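Local coordinates for enterochelin esterase (Salmonella enterica subsp. enterica serovar Typhimurium, PDB 3MGA), which probably hydrolyses the ester bonds of ferric enterobactin, a catecholate siderophore, so that the imported iron can be released inside the cell, at residues S186-T194 against G210-W220. Numbering follows the deposited sequence.
Sequences SRRVWILTT and GQFWAENMPVW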
ATOM      1  N   SER A 186     -20.387  -1.152  14.420  1.00 42.58           N
ATOM      2  CA  SER A 186     -19.688  -2.394  14.773  1.00 42.00           C
ATOM      3  C   SER A 186     -18.641  -2.684  13.715  1.00 40.00           C
ATOM      4  O   SER A 186     -18.769  -2.244  12.569  1.00 38.73           O
ATOM      5  CB  SER A 186     -20.661  -3.565  14.909  1.00 42.73           C
ATOM      6  OG  SER A 186     -21.594  -3.317  15.956  1.00 47.78           O
ATOM      7  N   ARG A 187     -17.644  -3.485  14.072  1.00 38.91           N
ATOM      8  CA  ARG A 187     -16.526  -3.727  13.178  1.00 37.88           C
ATOM      9  C   ARG A 187     -15.653  -4.887  13.631  1.00 37.13           C
ATOM     10  O   ARG A 187     -15.584  -5.168  14.804  1.00 38.47           O
ATOM     11  CB  ARG A 187     -15.730  -2.447  13.281  1.00 38.37           C
ATOM     12  CG  ARG A 187     -14.420  -2.340  12.669  1.00 38.02           C
ATOM     13  CD  ARG A 187     -13.756  -1.170  13.366  1.00 39.15           C
ATOM     14  NE  ARG A 187     -14.642   0.001  13.431  1.00 37.70           N
ATOM     15  CZ  ARG A 187     -14.625   1.022  12.576  1.00 38.73           C
ATOM     16  NH1 ARG A 187     -13.741   1.070  11.576  1.00 36.64           N
ATOM     17  NH2 ARG A 187     -15.481   2.025  12.745  1.00 40.61           N
ATOM     18  N   ARG A 188     -14.965  -5.532  12.692  1.00 37.08           N
ATOM     19  CA  ARG A 188     -14.068  -6.635  13.004  1.00 35.79           C
ATOM     20  C   ARG A 188     -12.686  -6.119  13.325  1.00 34.82           C
ATOM     21  O   ARG A 188     -12.216  -5.158  12.707  1.00 34.09           O
ATOM     22  CB  ARG A 188     -13.882  -7.573  11.804  1.00 35.57           C
ATOM     23  CG  ARG A 188     -15.091  -8.347  11.351  1.00 39.82           C
ATOM     24  CD  ARG A 188     -14.788  -9.059  10.026  1.00 44.23           C
ATOM     25  NE  ARG A 188     -14.543  -8.123   8.925  1.00 46.02           N
ATOM     26  CZ  ARG A 188     -14.192  -8.474   7.686  1.00 50.58           C
ATOM     27  NH1 ARG A 188     -14.025  -9.755   7.361  1.00 51.51           N
ATOM     28  NH2 ARG A 188     -13.998  -7.535   6.761  1.00 49.42           N
ATOM     29  N   VAL A 189     -12.038  -6.785  14.276  1.00 33.98           N
ATOM     30  CA  VAL A 189     -10.658  -6.500  14.634  1.00 33.39           C
ATOM     31  C   VAL A 189      -9.955  -7.864  14.749  1.00 34.04           C
ATOM     32  O   VAL A 189     -10.545  -8.847  15.231  1.00 35.05           O
ATOM     33  CB  VAL A 189     -10.529  -5.696  15.937  1.00 34.12           C
ATOM     34  CG1 VAL A 189     -11.176  -4.311  15.775  1.00 32.51           C
ATOM     35  CG2 VAL A 189     -11.141  -6.465  17.121  1.00 34.74           C
ATOM     36  N   TRP A 190      -8.724  -7.944  14.264  1.00 32.32           N
ATOM     37  CA  TRP A 190      -7.970  -9.186  14.335  1.00 32.65           C
ATOM     38  C   TRP A 190      -6.830  -9.055  15.337  1.00 32.37           C
ATOM     39  O   TRP A 190      -6.227  -7.998  15.473  1.00 33.35           O
ATOM     40  CB  TRP A 190      -7.410  -9.556  12.971  1.00 32.09           C
ATOM     41  CG  TRP A 190      -8.417  -9.976  11.950  1.00 32.04           C
ATOM     42  CD1 TRP A 190      -8.754 -11.259  11.617  1.00 34.46           C
ATOM     43  CD2 TRP A 190      -9.183  -9.126  11.087  1.00 29.57           C
ATOM     44  NE1 TRP A 190      -9.686 -11.260  10.603  1.00 32.56           N
ATOM     45  CE2 TRP A 190      -9.972  -9.963  10.267  1.00 31.48           C
ATOM     46  CE3 TRP A 190      -9.279  -7.744  10.922  1.00 31.82           C
ATOM     47  CZ2 TRP A 190     -10.844  -9.460   9.312  1.00 30.79           C
ATOM     48  CZ3 TRP A 190     -10.151  -7.244   9.972  1.00 30.72           C
ATOM     49  CH2 TRP A 190     -10.919  -8.100   9.181  1.00 31.84           C
ATOM     50  N   ILE A 191      -6.526 -10.136  16.039  1.00 32.73           N
ATOM     51  CA  ILE A 191      -5.462 -10.109  17.026  1.00 32.29           C
ATOM     52  C   ILE A 191      -4.468 -11.224  16.794  1.00 31.59           C
ATOM     53  O   ILE A 191      -4.834 -12.389  16.792  1.00 33.02           O
ATOM     54  CB  ILE A 191      -6.008 -10.269  18.456  1.00 33.22           C
ATOM     55  CG1 ILE A 191      -6.998  -9.158  18.796  1.00 35.17           C
ATOM     56  CG2 ILE A 191      -4.864 -10.240  19.469  1.00 34.70           C
ATOM     57  CD1 ILE A 191      -7.598  -9.299  20.206  1.00 36.83           C
ATOM     58  N   LEU A 192      -3.210 -10.865  16.603  1.00 31.55           N
ATOM     59  CA  LEU A 192      -2.149 -11.850  16.452  1.00 34.14           C
ATOM     60  C   LEU A 192      -1.093 -11.584  17.516  1.00 34.88           C
ATOM     61  O   LEU A 192      -0.703 -10.448  17.718  1.00 34.50           O
ATOM     62  CB  LEU A 192      -1.482 -11.764  15.077  1.00 34.25           C
ATOM     63  CG  LEU A 192      -0.298 -12.725  14.896  1.00 34.89           C
ATOM     64  CD1 LEU A 192      -0.810 -14.153  14.834  1.00 34.55           C
ATOM     65  CD2 LEU A 192       0.498 -12.393  13.643  1.00 36.74           C
ATOM     66  N   THR A 193      -0.648 -12.634  18.196  1.00 36.80           N
ATOM     67  CA  THR A 193       0.406 -12.520  19.193  1.00 38.46           C
ATOM     68  C   THR A 193       1.567 -13.366  18.680  1.00 40.77           C
ATOM     69  O   THR A 193       1.348 -14.452  18.154  1.00 41.70           O
ATOM     70  CB  THR A 193      -0.037 -13.051  20.569  1.00 39.62           C
ATOM     71  OG1 THR A 193      -0.315 -14.448  20.475  1.00 41.70           O
ATOM     72  CG2 THR A 193      -1.272 -12.322  21.062  1.00 38.01           C
ATOM     73  N   THR A 194       2.795 -12.884  18.832  1.00 42.87           N
ATOM     74  CA  THR A 194       3.962 -13.619  18.345  1.00 45.07           C
ATOM     75  C   THR A 194       4.989 -13.948  19.433  1.00 48.71           C
ATOM     76  O   THR A 194       6.153 -14.221  19.138  1.00 51.05           O
ATOM     77  CB  THR A 194       4.654 -12.844  17.203  1.00 44.88           C
ATOM     78  OG1 THR A 194       5.143 -11.580  17.686  1.00 42.62           O
ATOM     79  CG2 THR A 194       3.676 -12.617  16.069  1.00 42.33           C
ATOM     80  N   GLY A 210      -7.105  -3.090   8.364  1.00 31.75           N
ATOM     81  CA  GLY A 210      -6.900  -4.458   8.829  1.00 32.63           C
ATOM     82  C   GLY A 210      -7.494  -5.532   7.941  1.00 33.57           C
ATOM     83  O   GLY A 210      -6.944  -6.630   7.832  1.00 34.55           O
ATOM     84  N   GLN A 211      -8.626  -5.222   7.312  1.00 34.16           N
ATOM     85  CA  GLN A 211      -9.292  -6.166   6.428  1.00 34.70           C
ATOM     86  C   GLN A 211      -8.344  -6.624   5.304  1.00 34.29           C
ATOM     87  O   GLN A 211      -8.293  -7.810   4.970  1.00 34.08           O
ATOM     88  CB  GLN A 211     -10.603  -5.580   5.870  1.00 35.78           C
ATOM     89  CG  GLN A 211     -10.485  -4.387   4.896  1.00 40.68           C
ATOM     90  CD  GLN A 211      -9.857  -3.119   5.488  1.00 44.57           C
ATOM     91  OE1 GLN A 211      -9.800  -2.940   6.700  1.00 42.48           O
ATOM     92  NE2 GLN A 211      -9.393  -2.225   4.609  1.00 48.91           N
ATOM     93  N   PHE A 212      -7.566  -5.691   4.766  1.00 32.90           N
ATOM     94  CA  PHE A 212      -6.634  -5.988   3.689  1.00 32.97           C
ATOM     95  C   PHE A 212      -5.471  -6.835   4.172  1.00 33.45           C
ATOM     96  O   PHE A 212      -5.140  -7.856   3.563  1.00 34.82           O
ATOM     97  CB  PHE A 212      -6.092  -4.680   3.103  1.00 33.68           C
ATOM     98  CG  PHE A 212      -5.268  -4.868   1.870  1.00 33.39           C
ATOM     99  CD1 PHE A 212      -5.869  -4.870   0.620  1.00 34.80           C
ATOM    100  CD2 PHE A 212      -3.900  -5.042   1.954  1.00 30.34           C
ATOM    101  CE1 PHE A 212      -5.113  -5.050  -0.518  1.00 36.19           C
ATOM    102  CE2 PHE A 212      -3.138  -5.213   0.829  1.00 30.28           C
ATOM    103  CZ  PHE A 212      -3.737  -5.216  -0.411  1.00 35.74           C
ATOM    104  N   TRP A 213      -4.854  -6.413   5.275  1.00 33.34           N
ATOM    105  CA  TRP A 213      -3.708  -7.129   5.838  1.00 33.03           C
ATOM    106  C   TRP A 213      -4.087  -8.438   6.514  1.00 32.49           C
ATOM    107  O   TRP A 213      -3.212  -9.192   6.927  1.00 33.41           O
ATOM    108  CB  TRP A 213      -2.911  -6.240   6.803  1.00 32.14           C
ATOM    109  CG  TRP A 213      -2.444  -4.982   6.152  1.00 31.56           C
ATOM    110  CD1 TRP A 213      -2.863  -3.712   6.427  1.00 33.22           C
ATOM    111  CD2 TRP A 213      -1.525  -4.877   5.067  1.00 29.70           C
ATOM    112  NE1 TRP A 213      -2.228  -2.818   5.605  1.00 33.16           N
ATOM    113  CE2 TRP A 213      -1.407  -3.509   4.753  1.00 34.44           C
ATOM    114  CE3 TRP A 213      -0.785  -5.808   4.329  1.00 29.51           C
ATOM    115  CZ2 TRP A 213      -0.564  -3.044   3.735  1.00 36.93           C
ATOM    116  CZ3 TRP A 213       0.047  -5.356   3.337  1.00 32.29           C
ATOM    117  CH2 TRP A 213       0.153  -3.981   3.040  1.00 35.44           C
ATOM    118  N   ALA A 214      -5.382  -8.702   6.636  1.00 32.42           N
ATOM    119  CA  ALA A 214      -5.855  -9.960   7.218  1.00 33.42           C
ATOM    120  C   ALA A 214      -6.417 -10.904   6.150  1.00 34.37           C
ATOM    121  O   ALA A 214      -6.404 -12.112   6.339  1.00 36.29           O
ATOM    122  CB  ALA A 214      -6.908  -9.695   8.298  1.00 32.01           C
ATOM    123  N   GLU A 215      -6.889 -10.364   5.026  1.00 36.06           N
ATOM    124  CA  GLU A 215      -7.487 -11.191   3.969  1.00 39.18           C
ATOM    125  C   GLU A 215      -6.816 -11.106   2.582  1.00 40.03           C
ATOM    126  O   GLU A 215      -6.378 -12.130   2.044  1.00 41.52           O
ATOM    127  CB  GLU A 215      -8.991 -10.875   3.862  1.00 39.75           C
ATOM    128  CG  GLU A 215      -9.742 -11.108   5.199  1.00 43.58           C
ATOM    129  CD  GLU A 215     -11.252 -10.846   5.136  1.00 48.33           C
ATOM    130  OE1 GLU A 215     -11.735 -10.220   4.160  1.00 50.36           O
ATOM    131  OE2 GLU A 215     -11.956 -11.263   6.089  1.00 47.42           O
ATOM    132  N   ASN A 216      -6.743  -9.911   1.999  1.00 39.14           N
ATOM    133  CA  ASN A 216      -6.147  -9.757   0.658  1.00 40.25           C
ATOM    134  C   ASN A 216      -4.656 -10.081   0.603  1.00 40.57           C
ATOM    135  O   ASN A 216      -4.175 -10.717  -0.331  1.00 42.74           O
ATOM    136  CB  ASN A 216      -6.346  -8.341   0.123  1.00 40.02           C
ATOM    137  CG  ASN A 216      -7.790  -7.909   0.144  1.00 39.06           C
ATOM    138  OD1 ASN A 216      -8.440  -7.969   1.177  1.00 41.38           O
ATOM    139  ND2 ASN A 216      -8.287  -7.425  -0.988  1.00 37.53           N
HETATM  140  N   MSE A 217      -3.936  -9.669   1.631  0.60 39.56           N
HETATM  141  CA  MSE A 217      -2.508  -9.887   1.679  0.60 39.78           C
HETATM  142  C   MSE A 217      -2.139 -10.136   3.142  0.60 38.16           C
HETATM  143  O   MSE A 217      -1.609  -9.252   3.815  0.60 37.48           O
HETATM  144  CB  MSE A 217      -1.859  -8.647   1.071  0.60 40.05           C
HETATM  145  CG  MSE A 217      -0.387  -8.676   0.867  0.60 42.83           C
HETATM  146 SE   MSE A 217       0.063  -7.224  -0.363  0.60 48.39          SE
HETATM  147  CE  MSE A 217      -0.678  -7.982  -1.978  0.60 48.68           C
ATOM    148  N   PRO A 218      -2.445 -11.354   3.643  1.00 38.05           N
ATOM    149  CA  PRO A 218      -2.206 -11.741   5.056  1.00 36.96           C
ATOM    150  C   PRO A 218      -0.802 -11.479   5.564  1.00 36.59           C
ATOM    151  O   PRO A 218       0.169 -12.007   5.030  1.00 38.30           O
ATOM    152  CB  PRO A 218      -2.548 -13.241   5.086  1.00 37.60           C
ATOM    153  CG  PRO A 218      -3.470 -13.441   3.929  1.00 38.05           C
ATOM    154  CD  PRO A 218      -2.962 -12.497   2.865  1.00 39.34           C
ATOM    155  N   VAL A 219      -0.720 -10.669   6.613  1.00 35.91           N
ATOM    156  CA  VAL A 219       0.548 -10.260   7.198  1.00 35.60           C
ATOM    157  C   VAL A 219       1.129 -11.250   8.226  1.00 36.14           C
ATOM    158  O   VAL A 219       2.303 -11.154   8.574  1.00 35.38           O
ATOM    159  CB  VAL A 219       0.365  -8.876   7.869  1.00 35.10           C
ATOM    160  CG1 VAL A 219      -0.477  -9.005   9.139  1.00 34.39           C
ATOM    161  CG2 VAL A 219       1.691  -8.230   8.179  1.00 36.15           C
ATOM    162  N   TRP A 220       0.339 -12.234   8.658  1.00 36.17           N
ATOM    163  CA  TRP A 220       0.791 -13.166   9.717  1.00 36.83           C
ATOM    164  C   TRP A 220       2.097 -13.924   9.389  1.00 38.44           C
ATOM    165  O   TRP A 220       3.055 -13.877  10.169  1.00 38.94           O
ATOM    166  CB  TRP A 220      -0.275 -14.213  10.062  1.00 36.39           C
ATOM    167  CG  TRP A 220      -1.714 -13.825   9.863  1.00 36.46           C
ATOM    168  CD1 TRP A 220      -2.595 -14.426   9.019  1.00 36.77           C
ATOM    169  CD2 TRP A 220      -2.432 -12.756  10.494  1.00 36.68           C
ATOM    170  NE1 TRP A 220      -3.818 -13.818   9.099  1.00 39.49           N
ATOM    171  CE2 TRP A 220      -3.747 -12.789   9.997  1.00 38.51           C
ATOM    172  CE3 TRP A 220      -2.097 -11.782  11.435  1.00 37.36           C
ATOM    173  CZ2 TRP A 220      -4.727 -11.892  10.413  1.00 38.09           C
ATOM    174  CZ3 TRP A 220      -3.075 -10.887  11.845  1.00 36.76           C
ATOM    175  CH2 TRP A 220      -4.366 -10.947  11.333  1.00 35.72           C
TER
HETATM  176  O   HOH W   1     -10.965 -13.248   8.130  1.00 53.52           O
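In the alpha/beta-hydrolase domain, strand 185-193 of the mixed sheet turns R188, W190 and L192 onto helix 210-216 and W220, which starts the next helix. The axes of strand segment 186-193 and helix 210-216 approach to 9.0 Å. W190 is central: CG anti to the carbonyl carbon and the ring turned by chi2 (-98°) put a face of the indole against A214. A214 CB sits over that face in a CH-pi contact, 3.7 Å from the centroid of the five-membered ring and 13° off its normal. The six-membered ring reaches the first turn, where W190 CZ3 is 3.7 Å from Q211 N. W220 meets the strand with its rim: W190 CB, touching CH2, and L192 CD2, 3.5 Å from W220 CE3, both lie at the edge of the W220 ring, near its plane; the two indoles are oblique, at 47°. At the more exposed end, R188 bends at chi3, so that the rim of the W190 indole, at CH2, points onto a face of its guanidinium. R188 NH1 forms a salt bridge to E215 OE2 (2.9 Å), though the hydrogen bond within it is weak, being strongly bent, while R188 NH2 pairs with D241. A water donates to E215 OE2 and weakly accepts from W190 NE1. Q211 turns its amide away, OE1 accepting from A242 N and NE2 bonding D209 OD1. Indole packing and a salt bridge thus join the layers here; the helix laid on a central beta-sheet is that of the alpha/beta-hydrolase fold.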